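Local coordinates for protein glutamate racemase (Bacillus anthracis, PDB 2DWU) that belongs to the Asp/Glu racemase family, builds an alpha/beta fold on two parallel sheets, and holds D-glutamic acid in a pocket, at residues Arg105-Val110 with Lys132-Leu137; Glu179-Leu184 with Glu204-Ile209. All blocks are in the same frame, centred on the assembly; numbering follows the deposited sequence. Where two conformers were deposited one is given.

Contact 1 joins helices 100-110 and 129-137, and contact 2 pairs strands 183-187 and 207-210 at the edge of the four-stranded parallel sheet, where 207-210 is the outermost strand in this chain. Contact 1 comes first along the chain and closes before contact 2 opens. Their centres lie 14 Å apart, on the same side of the chain's centre. Helix 100-110 is the common element: it covers these two strands, with Val110 CG2 3.6 Å from Thr183 CG2. The two contacts thus lie in successive layers, helices over sheet, joined where this helix packs on the strands. The side chain of Ile209 lies about 14 Å from the bound D-glutamic acid, so this is packing away from the ligand.

Contact 1 (Arg105-Val110 with Lys132-Leu137); sequences RAAIKV and KALHEL
Ile108 and Leu137 make the tightest meeting between these two helices, which cross at -54° with their axes 10.1 Å apart at closest approach. The tip of the isoleucine does the touching: CD1, carried outward on an extended arm (chi2 176°), presses on Leu137 CB at 3.4 Å, closer than usual van der Waals distance, and also lies against Leu137 CD1 at 3.6 Å. Leu134 works from the turn before. Its CD2 branch lies 3.9 Å from Ile108 CG1, the two side chains running past one another in opposite senses, and it reaches Ala107 CB more loosely at 4.4 Å. All of these residues are buried, and the contact between the helices is apolar but for one group.

That group is Arg105, whose side chain crosses Leu137 at about a right angle, NH1 lying 3.9 Å from Leu137 CD1. Its polar atoms bond to other parts of the dimer: NH1 meets Gln224 and Ser220 of the second subunit, while NH2 forms a salt bridge with Glu218 of its own chain.

On the sheet side, Ala107 packs on strands 183-187 and 207-210 and Leu134 on Val143 of strand 142-147, so the pair touches both outer strands of the four-stranded sheet.

Contact 2 (Glu179-Leu184 with Glu204-Ile209); sequences EDIDTL and EDVTII
Thr183 and Leu184 pair with Thr207 and Ile208 as parallel strands, Leu184 bonding through its N to Thr207 O and through its O to Ile209 N, both at 2.9 Å. From the residue before the paired ones, Asp182 O accepts a straight bond (171°) from Thr207 N, which comes from above the carbonyl plane; a water that also bonds Thr207 OG1 sits beside this oxygen. A second water donates to Ile181 O and, weakly, to Asp205 O, linking the loops where the strands begin.

Among the side chains, Val206 is central. Its CG1, anti to the backbone N (chi1 -177°), faces Leu184 CB at 3.9 Å and Ile181 CD1 at 4.1 Å. Leu184 and Ile208 run alongside in the same direction, with Leu184 CD2 3.9 Å from Ile208 CD1 in the modelled conformer. On the other face Thr183 CG2 lies 3.6 Å from Ile209 CD1, again in the modelled conformer, and Thr183 OG1 donates to Asp182 OD1 at 2.9 Å, from above the carboxylate plane. That carboxylate also bonds Thr111 and the backbone N of Lys112 and Lys113.

The pair belongs to a beta-alpha-beta crossover whose helix 195-202 covers Leu184 and Ile208, while helix 100-110 packs over Thr183 and Ile209 on the opposite face.

Contact 1 (Arg105-Val110 with Lys132-Leu137)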
# COMPACT_ATOMS: atom_id res chain seq x y z
N ARG B 105 2.36 -5.34 -6.25
CA ARG B 105 2.34 -5.49 -4.79
C ARG B 105 0.89 -5.55 -4.26
O ARG B 105 0.55 -6.36 -3.38
CB ARG B 105 3.10 -4.31 -4.16
CG ARG B 105 3.68 -4.65 -2.79
CD ARG B 105 4.36 -3.40 -2.19
NE ARG B 105 5.26 -2.73 -3.14
CZ ARG B 105 6.42 -3.21 -3.61
NH1 ARG B 105 6.89 -4.41 -3.21
NH2 ARG B 105 7.12 -2.50 -4.50
N ALA B 106 0.04 -4.67 -4.78
CA ALA B 106 -1.33 -4.64 -4.35
C ALA B 106 -2.07 -5.93 -4.77
O ALA B 106 -2.96 -6.42 -4.06
CB ALA B 106 -2.04 -3.38 -4.93
N ALA B 107 -1.70 -6.46 -5.93
CA ALA B 107 -2.33 -7.69 -6.42
C ALA B 107 -2.03 -8.84 -5.44
O ALA B 107 -2.91 -9.66 -5.15
CB ALA B 107 -1.79 -8.03 -7.83
N ILE B 108 -0.80 -8.90 -4.95
CA ILE B 108 -0.42 -9.94 -3.99
C ILE B 108 -1.23 -9.77 -2.70
O ILE B 108 -1.65 -10.74 -2.06
CB ILE B 108 1.11 -9.88 -3.70
CG1 ILE B 108 1.85 -10.42 -4.93
CG2 ILE B 108 1.50 -10.71 -2.47
CD1 ILE B 108 3.36 -10.32 -4.85
N LYS B 109 -1.48 -8.52 -2.31
CA LYS B 109 -2.25 -8.26 -1.10
C LYS B 109 -3.72 -8.72 -1.22
O LYS B 109 -4.29 -9.28 -0.27
CB LYS B 109 -2.19 -6.76 -0.77
CG LYS B 109 -3.02 -6.38 0.47
CD LYS B 109 -3.04 -4.87 0.66
CE LYS B 109 -4.21 -4.45 1.54
NZ LYS B 109 -4.70 -3.10 1.10
N VAL B 110 -4.35 -8.52 -2.38
CA VAL B 110 -5.75 -8.85 -2.51
C VAL B 110 -6.09 -10.24 -3.03
O VAL B 110 -7.23 -10.70 -2.83
CB VAL B 110 -6.52 -7.81 -3.39
CG1 VAL B 110 -6.31 -6.43 -2.85
CG2 VAL B 110 -6.10 -7.89 -4.84
N LYS B 132 7.47 -10.70 -14.05
CA LYS B 132 8.74 -10.68 -13.35
C LYS B 132 8.63 -10.02 -11.98
O LYS B 132 9.19 -10.51 -11.01
CB LYS B 132 9.81 -9.99 -14.19
CG LYS B 132 10.13 -10.80 -15.44
CD LYS B 132 11.35 -10.31 -16.13
CE LYS B 132 11.16 -8.95 -16.74
NZ LYS B 132 12.47 -8.47 -17.31
N ALA B 133 7.88 -8.92 -11.89
CA ALA B 133 7.73 -8.26 -10.60
C ALA B 133 6.96 -9.12 -9.61
O ALA B 133 7.30 -9.18 -8.42
CB ALA B 133 7.02 -6.91 -10.77
N LEU B 134 5.90 -9.74 -10.10
CA LEU B 134 5.10 -10.59 -9.25
C LEU B 134 5.91 -11.77 -8.73
O LEU B 134 5.86 -12.07 -7.53
CB LEU B 134 3.86 -11.08 -10.00
CG LEU B 134 2.76 -9.99 -10.13
CD1 LEU B 134 1.75 -10.35 -11.23
CD2 LEU B 134 2.09 -9.86 -8.76
N HIS B 135 6.66 -12.41 -9.62
CA HIS B 135 7.44 -13.58 -9.20
C HIS B 135 8.60 -13.26 -8.30
O HIS B 135 9.02 -14.12 -7.53
CB HIS B 135 7.89 -14.37 -10.44
CG HIS B 135 6.79 -15.18 -11.03
ND1 HIS B 135 6.81 -15.63 -12.33
CD2 HIS B 135 5.62 -15.61 -10.50
CE1 HIS B 135 5.70 -16.30 -12.58
NE2 HIS B 135 4.96 -16.30 -11.49
N GLU B 136 9.08 -12.03 -8.37
CA GLU B 136 10.16 -11.61 -7.48
C GLU B 136 9.64 -11.65 -6.05
O GLU B 136 10.38 -11.98 -5.13
CB GLU B 136 10.62 -10.20 -7.82
CG GLU B 136 11.86 -9.77 -7.05
CD GLU B 136 12.42 -8.44 -7.53
OE1 GLU B 136 13.52 -8.06 -7.07
OE2 GLU B 136 11.78 -7.77 -8.36
N LEU B 137 8.37 -11.30 -5.85
CA LEU B 137 7.81 -11.32 -4.50
C LEU B 137 7.28 -12.71 -4.13
O LEU B 137 7.33 -13.11 -2.97
CB LEU B 137 6.69 -10.28 -4.39
CG LEU B 137 7.20 -8.83 -4.50
CD1 LEU B 137 6.01 -7.92 -4.75
CD2 LEU B 137 7.92 -8.42 -3.23

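Contact 2 (Glu179-Leu184 with Glu204-Ile209)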
# COMPACT_ATOMS: atom_id res chain seq x y z
N GLU B 179 -9.78 -17.54 -18.34
CA GLU B 179 -8.78 -17.91 -17.35
C GLU B 179 -9.29 -17.80 -15.93
O GLU B 179 -10.21 -17.05 -15.63
CB GLU B 179 -7.56 -17.01 -17.52
CG GLU B 179 -6.95 -17.05 -18.92
CD GLU B 179 -6.26 -18.36 -19.25
OE1 GLU B 179 -5.84 -18.53 -20.42
OE2 GLU B 179 -6.14 -19.23 -18.35
N ASP B 180 -8.68 -18.59 -15.05
CA ASP B 180 -9.03 -18.58 -13.66
C ASP B 180 -8.17 -17.52 -12.95
O ASP B 180 -6.97 -17.72 -12.73
CB ASP B 180 -8.75 -19.97 -13.08
CG ASP B 180 -9.10 -20.10 -11.62
OD1 ASP B 180 -9.66 -19.16 -11.01
OD2 ASP B 180 -8.81 -21.19 -11.06
N ILE B 181 -8.77 -16.36 -12.69
CA ILE B 181 -8.08 -15.30 -11.94
C ILE B 181 -9.04 -14.72 -10.92
O ILE B 181 -10.26 -14.83 -11.08
CB ILE B 181 -7.62 -14.11 -12.86
CG1 ILE B 181 -8.83 -13.46 -13.54
CG2 ILE B 181 -6.61 -14.59 -13.86
CD1 ILE B 181 -8.44 -12.13 -14.23
N ASP B 182 -8.53 -14.12 -9.85
CA ASP B 182 -9.42 -13.47 -8.90
C ASP B 182 -8.99 -12.02 -8.70
O ASP B 182 -9.57 -11.31 -7.89
CB ASP B 182 -9.48 -14.22 -7.54
CG ASP B 182 -8.18 -14.17 -6.75
OD1 ASP B 182 -7.17 -13.59 -7.21
OD2 ASP B 182 -8.18 -14.74 -5.63
N THR B 183 -7.99 -11.59 -9.46
CA THR B 183 -7.45 -10.24 -9.37
C THR B 183 -7.03 -9.78 -10.77
O THR B 183 -6.52 -10.57 -11.54
CB THR B 183 -6.19 -10.28 -8.44
OG1 THR B 183 -6.58 -10.78 -7.15
CG2 THR B 183 -5.56 -8.88 -8.29
N LEU B 184 -7.26 -8.50 -11.12
CA LEU B 184 -6.88 -7.98 -12.43
C LEU B 184 -6.20 -6.63 -12.23
O LEU B 184 -6.79 -5.73 -11.63
CB LEU B 184 -8.11 -7.78 -13.34
CG LEU B 184 -7.72 -7.05 -14.64
CD1 LEU B 184 -7.02 -8.03 -15.55
CD2 LEU B 184 -8.96 -6.45 -15.31
N GLU B 204 -18.16 -10.12 -10.31
CA GLU B 204 -17.93 -9.76 -8.92
C GLU B 204 -16.75 -10.47 -8.27
O GLU B 204 -16.20 -9.97 -7.30
CB GLU B 204 -19.18 -10.08 -8.09
CG GLU B 204 -20.43 -9.39 -8.57
CD GLU B 204 -20.55 -7.97 -8.06
OE1 GLU B 204 -19.58 -7.19 -8.25
OE2 GLU B 204 -21.60 -7.63 -7.48
N ASP B 205 -16.38 -11.63 -8.78
CA ASP B 205 -15.30 -12.39 -8.17
C ASP B 205 -13.88 -11.97 -8.54
O ASP B 205 -12.92 -12.61 -8.11
CB ASP B 205 -15.49 -13.88 -8.47
CG ASP B 205 -16.79 -14.42 -7.90
OD1 ASP B 205 -17.07 -14.17 -6.70
OD2 ASP B 205 -17.54 -15.10 -8.64
N VAL B 206 -13.75 -10.92 -9.33
CA VAL B 206 -12.42 -10.46 -9.72
C VAL B 206 -12.19 -9.05 -9.17
O VAL B 206 -12.92 -8.10 -9.51
CB VAL B 206 -12.26 -10.42 -11.25
CG1 VAL B 206 -10.82 -10.01 -11.61
CG2 VAL B 206 -12.57 -11.81 -11.85
N THR B 207 -11.18 -8.90 -8.32
CA THR B 207 -10.88 -7.59 -7.75
C THR B 207 -10.00 -6.79 -8.71
O THR B 207 -8.94 -7.25 -9.13
CB THR B 207 -10.17 -7.74 -6.43
OG1 THR B 207 -11.04 -8.41 -5.50
CG2 THR B 207 -9.79 -6.38 -5.86
N ILE B 208 -10.45 -5.58 -9.00
CA ILE B 208 -9.77 -4.66 -9.90
C ILE B 208 -8.74 -3.82 -9.14
O ILE B 208 -9.01 -3.30 -8.05
CB ILE B 208 -10.80 -3.73 -10.58
CG1 ILE B 208 -11.87 -4.56 -11.32
CG2 ILE B 208 -10.09 -2.77 -11.54
CD1 ILE B 208 -11.30 -5.54 -12.35
N ILE B 209 -7.55 -3.70 -9.73
CA ILE B 209 -6.47 -2.92 -9.13
C ILE B 209 -6.08 -1.79 -10.07
O ILE B 209 -5.77 -2.00 -11.24
CB ILE B 209 -5.25 -3.80 -8.85
CG1 ILE B 209 -5.62 -4.84 -7.79
CG2 ILE B 209 -4.06 -2.94 -8.38
CD1 ILE B 209 -4.47 -5.61 -7.29
O HOH W 1 -12.39 -15.73 -9.46
O HOH W 2 -11.44 -11.20 -5.63